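Long-range contacts in thioesterase (Streptomyces coelicolor, PDB 3QMW), which probably hydrolyses thioesters in the prodiginine biosynthetic pathway, as an alpha/beta hydrolase of the thioesterase family: residues Leu109-Arg119 with Cys188-Leu199; Ala210-Glu220 with Arg232-Phe240. All coordinates share one frame; numbering follows the deposited sequence.

Contact 1. Residues Leu109-Arg119 with Cys188-Leu199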
loop_
_atom_site.group_PDB
_atom_site.type_symbol
_atom_site.label_atom_id
_atom_site.label_comp_id
_atom_site.label_asym_id
_atom_site.label_seq_id
_atom_site.Cartn_x
_atom_site.Cartn_y
_atom_site.Cartn_z
ATOM N N LEU D 109 2.585 0.127 22.825
ATOM C CA LEU D 109 3.168 0.476 24.121
ATOM C C LEU D 109 4.569 -0.107 24.220
ATOM O O LEU D 109 5.498 0.585 24.615
ATOM C CB LEU D 109 2.270 -0.019 25.277
ATOM C CG LEU D 109 2.630 0.400 26.718
ATOM C CD1 LEU D 109 3.090 1.850 26.814
ATOM C CD2 LEU D 109 1.468 0.156 27.656
ATOM N N LEU D 110 4.711 -1.367 23.804
ATOM C CA LEU D 110 6.000 -2.068 23.833
ATOM C C LEU D 110 6.994 -1.449 22.867
ATOM O O LEU D 110 8.171 -1.338 23.195
ATOM C CB LEU D 110 5.817 -3.561 23.538
ATOM C CG LEU D 110 7.054 -4.406 23.183
ATOM C CD1 LEU D 110 8.272 -4.127 24.063
ATOM C CD2 LEU D 110 6.678 -5.866 23.256
ATOM N N ALA D 111 6.515 -1.052 21.688
ATOM C CA ALA D 111 7.346 -0.384 20.678
ATOM C C ALA D 111 8.005 0.888 21.229
ATOM O O ALA D 111 9.228 1.071 21.138
ATOM C CB ALA D 111 6.499 -0.038 19.468
ATOM N N TYR D 112 7.172 1.751 21.804
ATOM C CA TYR D 112 7.606 3.001 22.423
ATOM C C TYR D 112 8.685 2.756 23.484
ATOM O O TYR D 112 9.758 3.365 23.447
ATOM C CB TYR D 112 6.374 3.709 23.011
ATOM C CG TYR D 112 6.647 4.867 23.942
ATOM C CD1 TYR D 112 7.448 5.938 23.551
ATOM C CD2 TYR D 112 6.070 4.908 25.211
ATOM C CE1 TYR D 112 7.684 7.012 24.411
ATOM C CE2 TYR D 112 6.299 5.966 26.069
ATOM C CZ TYR D 112 7.103 7.015 25.664
ATOM O OH TYR D 112 7.329 8.058 26.527
ATOM N N GLU D 113 8.405 1.839 24.405
ATOM C CA GLU D 113 9.351 1.501 25.465
ATOM C C GLU D 113 10.694 0.994 24.955
ATOM O O GLU D 113 11.727 1.414 25.460
ATOM C CB GLU D 113 8.740 0.486 26.411
ATOM C CG GLU D 113 7.665 1.089 27.295
ATOM C CD GLU D 113 8.228 1.948 28.408
ATOM O OE1 GLU D 113 9.262 1.565 29.011
ATOM O OE2 GLU D 113 7.624 3.006 28.683
ATOM N N VAL D 114 10.695 0.108 23.969
ATOM C CA VAL D 114 11.956 -0.317 23.346
ATOM C C VAL D 114 12.678 0.858 22.657
ATOM O O VAL D 114 13.916 0.900 22.616
ATOM C CB VAL D 114 11.743 -1.454 22.310
ATOM C CG1 VAL D 114 12.986 -1.621 21.423
ATOM C CG2 VAL D 114 11.380 -2.765 23.012
ATOM N N ALA D 115 11.904 1.799 22.109
ATOM C CA ALA D 115 12.472 2.989 21.472
ATOM C C ALA D 115 13.284 3.782 22.488
ATOM O O ALA D 115 14.471 4.048 22.287
ATOM C CB ALA D 115 11.371 3.853 20.882
ATOM N N CYS D 116 12.632 4.135 23.586
ATOM C CA CYS D 116 13.292 4.793 24.702
ATOM C C CYS D 116 14.552 4.047 25.152
ATOM O O CYS D 116 15.625 4.631 25.261
ATOM C CB CYS D 116 12.316 4.921 25.870
ATOM S SG CYS D 116 10.844 5.919 25.467
ATOM N N VAL D 117 14.422 2.751 25.397
ATOM C CA VAL D 117 15.534 1.956 25.914
ATOM C C VAL D 117 16.751 1.952 24.979
ATOM O O VAL D 117 17.881 1.931 25.447
ATOM C CB VAL D 117 15.078 0.515 26.243
ATOM C CG1 VAL D 117 16.274 -0.389 26.543
ATOM C CG2 VAL D 117 14.091 0.537 27.414
ATOM N N LEU D 118 16.530 1.981 23.672
ATOM C CA LEU D 118 17.645 2.054 22.726
ATOM C C LEU D 118 18.282 3.461 22.700
ATOM O O LEU D 118 19.459 3.610 22.350
ATOM C CB LEU D 118 17.191 1.633 21.324
ATOM C CG LEU D 118 16.844 0.144 21.172
ATOM C CD1 LEU D 118 15.984 -0.077 19.935
ATOM C CD2 LEU D 118 18.096 -0.722 21.112
ATOM N N ARG D 119 17.506 4.484 23.067
ATOM C CA ARG D 119 18.037 5.848 23.221
ATOM C C ARG D 119 18.982 5.921 24.411
ATOM O O ARG D 119 20.126 6.359 24.264
ATOM C CB ARG D 119 16.914 6.886 23.397
ATOM C CG ARG D 119 17.407 8.320 23.651
ATOM C CD ARG D 119 16.293 9.343 23.496
ATOM N NE ARG D 119 15.278 9.237 24.545
ATOM C CZ ARG D 119 14.281 10.108 24.735
ATOM N NH1 ARG D 119 14.143 11.180 23.957
ATOM N NH2 ARG D 119 13.413 9.914 25.724
ATOM N N CYS D 188 0.624 -4.235 30.496
ATOM C CA CYS D 188 -0.085 -3.042 30.011
ATOM C C CYS D 188 -0.898 -2.329 31.081
ATOM O O CYS D 188 -1.316 -1.188 30.884
ATOM C CB CYS D 188 -1.042 -3.416 28.873
ATOM S SG CYS D 188 -0.230 -3.965 27.369
ATOM N N GLU D 189 -1.146 -3.005 32.195
ATOM C CA GLU D 189 -2.059 -2.489 33.216
ATOM C C GLU D 189 -1.370 -2.227 34.556
ATOM O O GLU D 189 -1.892 -1.488 35.392
ATOM C CB GLU D 189 -3.220 -3.468 33.367
ATOM C CG GLU D 189 -3.958 -3.715 32.037
ATOM C CD GLU D 189 -4.972 -4.852 32.100
ATOM O OE1 GLU D 189 -4.820 -5.759 32.943
ATOM O OE2 GLU D 189 -5.936 -4.843 31.303
ATOM N N ARG D 190 -0.210 -2.857 34.744
ATOM C CA ARG D 190 0.711 -2.585 35.852
ATOM C C ARG D 190 1.755 -1.563 35.414
ATOM O O ARG D 190 2.627 -1.174 36.191
ATOM C CB ARG D 190 1.442 -3.868 36.279
ATOM C CG ARG D 190 0.544 -5.067 36.606
ATOM C CD ARG D 190 -0.333 -4.839 37.830
ATOM N NE ARG D 190 0.455 -4.595 39.038
ATOM C CZ ARG D 190 -0.056 -4.252 40.220
ATOM N NH1 ARG D 190 -1.374 -4.114 40.384
ATOM N NH2 ARG D 190 0.757 -4.047 41.254
ATOM N N TYR D 191 1.694 -1.170 34.147
ATOM C CA TYR D 191 2.526 -0.095 33.619
ATOM C C TYR D 191 1.945 1.215 34.099
ATOM O O TYR D 191 0.728 1.410 34.056
ATOM C CB TYR D 191 2.504 -0.145 32.088
ATOM C CG TYR D 191 3.278 0.939 31.362
ATOM C CD1 TYR D 191 4.636 0.790 31.092
ATOM C CD2 TYR D 191 2.638 2.087 30.897
ATOM C CE1 TYR D 191 5.341 1.763 30.413
ATOM C CE2 TYR D 191 3.332 3.069 30.213
ATOM C CZ TYR D 191 4.682 2.902 29.975
ATOM O OH TYR D 191 5.362 3.877 29.289
ATOM N N ASP D 192 2.808 2.096 34.589
ATOM C CA ASP D 192 2.436 3.496 34.768
ATOM C C ASP D 192 3.588 4.340 34.251
ATOM O O ASP D 192 4.748 4.057 34.536
ATOM C CB ASP D 192 2.091 3.830 36.227
ATOM C CG ASP D 192 0.964 4.862 36.339
ATOM O OD1 ASP D 192 -0.173 4.554 35.932
ATOM O OD2 ASP D 192 1.213 5.985 36.842
ATOM N N TRP D 193 3.255 5.366 33.477
ATOM C CA TRP D 193 4.250 6.088 32.700
ATOM C C TRP D 193 5.167 6.969 33.562
ATOM O O TRP D 193 4.767 8.044 34.004
ATOM C CB TRP D 193 3.565 6.909 31.604
ATOM C CG TRP D 193 4.498 7.711 30.777
ATOM C CD1 TRP D 193 5.396 7.246 29.864
ATOM C CD2 TRP D 193 4.633 9.135 30.789
ATOM N NE1 TRP D 193 6.086 8.296 29.300
ATOM C CE2 TRP D 193 5.639 9.467 29.855
ATOM C CE3 TRP D 193 4.002 10.162 31.502
ATOM C CZ2 TRP D 193 6.027 10.787 29.609
ATOM C CZ3 TRP D 193 4.388 11.478 31.257
ATOM C CH2 TRP D 193 5.390 11.778 30.317
ATOM N N HIS D 194 6.383 6.465 33.802
ATOM C CA HIS D 194 7.515 7.246 34.311
ATOM C C HIS D 194 7.737 8.447 33.398
ATOM O O HIS D 194 8.148 8.268 32.251
ATOM C CB HIS D 194 8.816 6.409 34.297
ATOM C CG HIS D 194 8.985 5.501 35.480
ATOM N ND1 HIS D 194 8.634 4.166 35.453
ATOM C CD2 HIS D 194 9.499 5.727 36.715
ATOM C CE1 HIS D 194 8.910 3.614 36.622
ATOM N NE2 HIS D 194 9.433 4.541 37.407
ATOM N N PRO D 195 7.479 9.674 33.892
ATOM C CA PRO D 195 7.740 10.828 33.032
ATOM C C PRO D 195 9.171 10.871 32.501
ATOM O O PRO D 195 10.129 10.558 33.221
ATOM C CB PRO D 195 7.450 12.023 33.945
ATOM C CG PRO D 195 6.423 11.499 34.899
ATOM C CD PRO D 195 6.862 10.079 35.170
ATOM N N ARG D 196 9.282 11.241 31.231
ATOM C CA ARG D 196 10.547 11.247 30.523
ATOM C C ARG D 196 10.405 12.195 29.327
ATOM O O ARG D 196 9.285 12.612 29.004
ATOM C CB ARG D 196 10.906 9.814 30.096
ATOM C CG ARG D 196 10.216 9.334 28.823
ATOM C CD ARG D 196 10.226 7.820 28.737
ATOM N NE ARG D 196 9.197 7.244 29.590
ATOM C CZ ARG D 196 9.132 5.964 29.941
ATOM N NH1 ARG D 196 10.054 5.098 29.526
ATOM N NH2 ARG D 196 8.140 5.551 30.725
ATOM N N PRO D 197 11.526 12.527 28.662
ATOM C CA PRO D 197 11.452 13.489 27.574
ATOM C C PRO D 197 10.798 12.898 26.322
ATOM O O PRO D 197 10.533 11.688 26.281
ATOM C CB PRO D 197 12.922 13.837 27.314
ATOM C CG PRO D 197 13.716 12.690 27.847
ATOM C CD PRO D 197 12.833 11.844 28.703
ATOM N N PRO D 198 10.529 13.742 25.307
ATOM C CA PRO D 198 9.965 13.258 24.044
ATOM C C PRO D 198 11.021 12.698 23.093
ATOM O O PRO D 198 12.197 13.026 23.202
ATOM C CB PRO D 198 9.305 14.510 23.453
ATOM C CG PRO D 198 10.130 15.642 23.963
ATOM C CD PRO D 198 10.655 15.215 25.321
ATOM N N LEU D 199 10.578 11.851 22.171
ATOM C CA LEU D 199 11.451 11.241 21.167
ATOM C C LEU D 199 11.666 12.162 19.957
ATOM O O LEU D 199 10.773 12.930 19.582
ATOM C CB LEU D 199 10.843 9.919 20.705
ATOM C CG LEU D 199 10.987 8.751 21.685
ATOM C CD1 LEU D 199 9.951 7.665 21.391
ATOM C CD2 LEU D 199 12.415 8.177 21.650
#

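Contact 2. Residues Ala210-Glu220 with Arg232-Phe240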
loop_
_atom_site.group_PDB
_atom_site.type_symbol
_atom_site.label_atom_id
_atom_site.label_comp_id
_atom_site.label_asym_id
_atom_site.label_seq_id
_atom_site.Cartn_x
_atom_site.Cartn_y
_atom_site.Cartn_z
ATOM N N ALA D 210 -14.348 2.071 15.106
ATOM C CA ALA D 210 -15.163 1.162 15.879
ATOM C C ALA D 210 -14.419 0.609 17.070
ATOM O O ALA D 210 -14.689 -0.487 17.500
ATOM C CB ALA D 210 -15.641 0.055 15.024
ATOM N N ASP D 211 -13.422 1.346 17.533
ATOM C CA ASP D 211 -12.590 0.947 18.645
ATOM C C ASP D 211 -12.760 1.813 19.886
ATOM O O ASP D 211 -12.450 2.971 19.872
ATOM C CB ASP D 211 -11.161 1.071 18.170
ATOM C CG ASP D 211 -10.197 0.592 19.148
ATOM O OD1 ASP D 211 -10.625 -0.043 20.096
ATOM O OD2 ASP D 211 -9.005 0.838 18.969
ATOM N N PRO D 212 -13.212 1.232 20.978
ATOM C CA PRO D 212 -13.275 1.936 22.266
ATOM C C PRO D 212 -11.919 2.119 22.953
ATOM O O PRO D 212 -11.646 3.178 23.508
ATOM C CB PRO D 212 -14.175 1.036 23.122
ATOM C CG PRO D 212 -14.933 0.201 22.149
ATOM C CD PRO D 212 -14.019 -0.000 20.986
ATOM N N ILE D 213 -11.077 1.095 22.900
ATOM C CA ILE D 213 -9.833 1.068 23.677
ATOM C C ILE D 213 -8.763 2.007 23.097
ATOM O O ILE D 213 -7.792 2.334 23.777
ATOM C CB ILE D 213 -9.271 -0.385 23.801
ATOM C CG1 ILE D 213 -10.374 -1.360 24.236
ATOM C CG2 ILE D 213 -8.105 -0.448 24.792
ATOM C CD1 ILE D 213 -11.258 -0.850 25.380
ATOM N N ALA D 214 -8.945 2.430 21.847
ATOM C CA ALA D 214 -8.104 3.464 21.253
ATOM C C ALA D 214 -8.953 4.442 20.438
ATOM O O ALA D 214 -9.052 4.323 19.213
ATOM C CB ALA D 214 -7.014 2.840 20.399
ATOM N N THR D 215 -9.571 5.396 21.137
ATOM C CA THR D 215 -10.360 6.463 20.505
ATOM C C THR D 215 -9.439 7.554 19.959
ATOM O O THR D 215 -8.308 7.697 20.424
ATOM C CB THR D 215 -11.360 7.116 21.498
ATOM O OG1 THR D 215 -10.660 7.577 22.661
ATOM C CG2 THR D 215 -12.435 6.126 21.924
ATOM N N PRO D 216 -9.917 8.327 18.971
ATOM C CA PRO D 216 -9.120 9.394 18.363
ATOM C C PRO D 216 -8.375 10.275 19.379
ATOM O O PRO D 216 -7.162 10.483 19.260
ATOM C CB PRO D 216 -10.168 10.212 17.600
ATOM C CG PRO D 216 -11.204 9.228 17.225
ATOM C CD PRO D 216 -11.212 8.157 18.286
ATOM N N GLU D 217 -9.107 10.780 20.367
ATOM C CA GLU D 217 -8.511 11.586 21.439
ATOM C C GLU D 217 -7.382 10.852 22.197
ATOM O O GLU D 217 -6.401 11.484 22.606
ATOM C CB GLU D 217 -9.596 12.073 22.417
ATOM C CG GLU D 217 -10.326 10.947 23.160
ATOM C CD GLU D 217 -11.479 11.428 24.035
ATOM O OE1 GLU D 217 -11.499 12.645 24.338
ATOM O OE2 GLU D 217 -12.357 10.612 24.413
ATOM N N MET D 218 -7.519 9.534 22.372
ATOM C CA MET D 218 -6.478 8.719 23.012
ATOM C C MET D 218 -5.257 8.598 22.111
ATOM O O MET D 218 -4.121 8.680 22.572
ATOM C CB MET D 218 -6.990 7.308 23.342
ATOM C CG MET D 218 -7.972 7.236 24.499
ATOM S SD MET D 218 -8.774 5.616 24.663
ATOM C CE MET D 218 -9.956 5.970 25.968
ATOM N N VAL D 219 -5.505 8.397 20.823
ATOM C CA VAL D 219 -4.430 8.261 19.849
ATOM C C VAL D 219 -3.808 9.625 19.576
ATOM O O VAL D 219 -2.600 9.735 19.372
ATOM C CB VAL D 219 -4.932 7.633 18.536
ATOM C CG1 VAL D 219 -3.764 7.378 17.578
ATOM C CG2 VAL D 219 -5.678 6.335 18.836
ATOM N N GLU D 220 -4.637 10.662 19.585
ATOM C CA GLU D 220 -4.149 12.029 19.497
ATOM C C GLU D 220 -3.138 12.317 20.600
ATOM O O GLU D 220 -2.177 13.048 20.379
ATOM C CB GLU D 220 -5.310 13.022 19.600
ATOM C CG GLU D 220 -4.921 14.510 19.397
ATOM C CD GLU D 220 -4.479 14.833 17.972
ATOM O OE1 GLU D 220 -4.975 14.182 17.022
ATOM O OE2 GLU D 220 -3.642 15.743 17.800
ATOM N N ARG D 232 -1.645 11.504 12.490
ATOM C CA ARG D 232 -2.632 10.529 12.895
ATOM C C ARG D 232 -3.498 10.186 11.696
ATOM O O ARG D 232 -4.368 10.970 11.308
ATOM C CB ARG D 232 -3.497 11.045 14.046
ATOM C CG ARG D 232 -4.540 10.031 14.500
ATOM C CD ARG D 232 -5.167 10.417 15.816
ATOM N NE ARG D 232 -5.730 11.766 15.774
ATOM C CZ ARG D 232 -6.880 12.099 15.188
ATOM N NH1 ARG D 232 -7.628 11.186 14.578
ATOM N NH2 ARG D 232 -7.285 13.364 15.216
ATOM N N ARG D 233 -3.246 9.021 11.107
ATOM C CA ARG D 233 -4.166 8.451 10.133
ATOM C C ARG D 233 -5.333 7.884 10.909
ATOM O O ARG D 233 -5.182 7.482 12.056
ATOM C CB ARG D 233 -3.510 7.351 9.310
ATOM C CG ARG D 233 -2.190 7.741 8.668
ATOM C CD ARG D 233 -2.306 9.006 7.847
ATOM N NE ARG D 233 -1.115 9.205 7.022
ATOM C CZ ARG D 233 -0.931 10.226 6.186
ATOM N NH1 ARG D 233 -1.860 11.165 6.052
ATOM N NH2 ARG D 233 0.193 10.308 5.484
ATOM N N HIS D 234 -6.502 7.877 10.285
ATOM C CA HIS D 234 -7.710 7.383 10.924
ATOM C C HIS D 234 -8.363 6.362 10.006
ATOM O O HIS D 234 -8.803 6.700 8.908
ATOM C CB HIS D 234 -8.678 8.525 11.216
ATOM C CG HIS D 234 -9.869 8.109 12.017
ATOM N ND1 HIS D 234 -9.770 7.684 13.322
ATOM C CD2 HIS D 234 -11.182 8.055 11.700
ATOM C CE1 HIS D 234 -10.973 7.384 13.777
ATOM N NE2 HIS D 234 -11.849 7.605 12.815
ATOM N N LEU D 235 -8.416 5.118 10.473
ATOM C CA LEU D 235 -8.910 4.004 9.694
ATOM C C LEU D 235 -10.297 3.602 10.169
ATOM O O LEU D 235 -10.720 3.990 11.251
ATOM C CB LEU D 235 -7.941 2.834 9.831
ATOM C CG LEU D 235 -6.661 3.031 9.035
ATOM C CD1 LEU D 235 -5.588 2.095 9.506
ATOM C CD2 LEU D 235 -6.972 2.811 7.573
ATOM N N PRO D 236 -11.025 2.836 9.348
ATOM C CA PRO D 236 -12.314 2.315 9.779
ATOM C C PRO D 236 -12.160 0.914 10.350
ATOM O O PRO D 236 -11.242 0.178 9.976
ATOM C CB PRO D 236 -13.109 2.275 8.479
ATOM C CG PRO D 236 -12.067 1.924 7.438
ATOM C CD PRO D 236 -10.746 2.500 7.938
ATOM N N GLY D 237 -13.059 0.545 11.249
ATOM C CA GLY D 237 -13.043 -0.793 11.836
ATOM C C GLY D 237 -12.708 -0.778 13.314
ATOM O O GLY D 237 -12.762 0.271 13.966
ATOM N N ASN D 238 -12.342 -1.950 13.828
ATOM C CA ASN D 238 -12.291 -2.184 15.264
ATOM C C ASN D 238 -10.870 -2.380 15.791
ATOM O O ASN D 238 -9.899 -2.288 15.046
ATOM C CB ASN D 238 -13.219 -3.359 15.628
ATOM C CG ASN D 238 -12.787 -4.690 15.014
ATOM O OD1 ASN D 238 -11.609 -4.918 14.729
ATOM N ND2 ASN D 238 -13.753 -5.587 14.831
ATOM N N HIS D 239 -10.759 -2.632 17.088
ATOM C CA HIS D 239 -9.470 -2.859 17.736
ATOM C C HIS D 239 -8.658 -3.974 17.065
ATOM O O HIS D 239 -7.432 -3.961 17.129
ATOM C CB HIS D 239 -9.701 -3.198 19.217
ATOM C CG HIS D 239 -8.467 -3.136 20.060
ATOM N ND1 HIS D 239 -8.130 -2.026 20.804
ATOM C CD2 HIS D 239 -7.501 -4.057 20.298
ATOM C CE1 HIS D 239 -7.006 -2.261 21.458
ATOM N NE2 HIS D 239 -6.600 -3.485 21.166
ATOM N N PHE D 240 -9.341 -4.932 16.435
ATOM C CA PHE D 240 -8.683 -6.088 15.810
ATOM C C PHE D 240 -8.669 -6.091 14.267
ATOM O O PHE D 240 -8.379 -7.123 13.640
ATOM C CB PHE D 240 -9.315 -7.387 16.329
ATOM C CG PHE D 240 -8.689 -7.893 17.589
ATOM C CD1 PHE D 240 -9.294 -7.670 18.824
ATOM C CD2 PHE D 240 -7.488 -8.592 17.543
ATOM C CE1 PHE D 240 -8.712 -8.139 19.997
ATOM C CE2 PHE D 240 -6.895 -9.063 18.708
ATOM C CZ PHE D 240 -7.509 -8.834 19.940
#

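Contact 1. Residues Leu109-Arg119 with Cys188-Leu199
E113 and Y191 meet through a very short hydrogen bond, 2.5 Å from Y191 OH to E113 OE2, with the oxygen at the edge of the phenol ring and the carboxylate plane turned 77° from it. The same oxygen takes a salt bridge from R196 NH2 at 3.3 Å, so one carboxylate oxygen gathers two partners from the loop. A bend at chi2 (-75°) turns the carboxylate toward the loop. From the residue just before E113, Y112 OH accepts W193 NE1 (3.0 Å), the indole and phenol side chains crossing at about a right angle. A phenylalanine in place of Y112 would probably leave the indole N-H of W193 without its acceptor. At the far end R119 NH1 reaches P198 O at 2.8 Å, from above the carbonyl plane, while NH2 makes only a weak bond to P197 O. L109 CD1 sits over one face of the Y191 ring, 4.0 Å from its centroid, in a CH-pi contact. L199 divides its branches: CD1 lies at the edge of the Y112 ring, 3.7 Å from CD1 of that tyrosine, and CD2 sits over one face of the R119 guanidinium. Helix 106-120 follows the probable nucleophile elbow of the alpha/beta hydrolase fold, and the loop leaving helix 178-189 is held to it partly through a buried carboxylate, whose tyrosine and arginine partners are likely to keep it ionised.

Contact 2. Residues Ala210-Glu220 with Arg232-Phe240
The hydrogen bond from H239 to D211 joins two loops that follow neighbouring strands of an alpha/beta hydrolase sheet, and is consistent with the His-Asp part of a catalytic triad, since H239 NE2 bonds S105 OG. H239 ND1 stands 3.3 Å from D211 OD1, which lies in the imidazole plane and is met on its syn side, 28° out of the carboxylate plane. Weak bonds from the backbone N-H groups of I213 and A214 reach the same OD1 and would help fix the carboxylate. Between the backbones, A210 N donates to G237 O at 2.7 Å.

The charged pair lies at the other end, where helix 216-220 runs roughly antiparallel to strand 232-235 (155°) in a beta-alpha-beta crossover. R232 grips E220 side-on: NE (2.8 Å) and NH2 (3.0 Å) both converge on OE1, in the guanidinium plane, while E220 OE2 pairs with R223. The bend at chi3 of R232 (55°) turns its end across the glutamate.

Apolar contacts are fewer: V219 CG1 packs 3.8 Å from R232 CD, and I213 lies against the H239 imidazole, its CB 3.8 Å from CE1. A side chain at G237 would collide with P236 O at these backbone angles.

Contacts 1 and 2 come in series along the chain, beside or at the end of one six-stranded parallel sheet. Helix 106-120 of contact 1 follows central strand 99-104, and the chain leaving L199 runs into strand 203-208, which leads to the first segment of contact 2. Its second segment takes in the end of edge strand 230-235 and the loop after it. The centres lie about 20 Å apart and the nearest atoms about 8 Å. Backbone bonds from L199 to Y225 and T227 tie contact 1 to the connection within contact 2. One joins a loop to a helix, the other a helix to the edge strand and, at its far end, two loops of the probable active site.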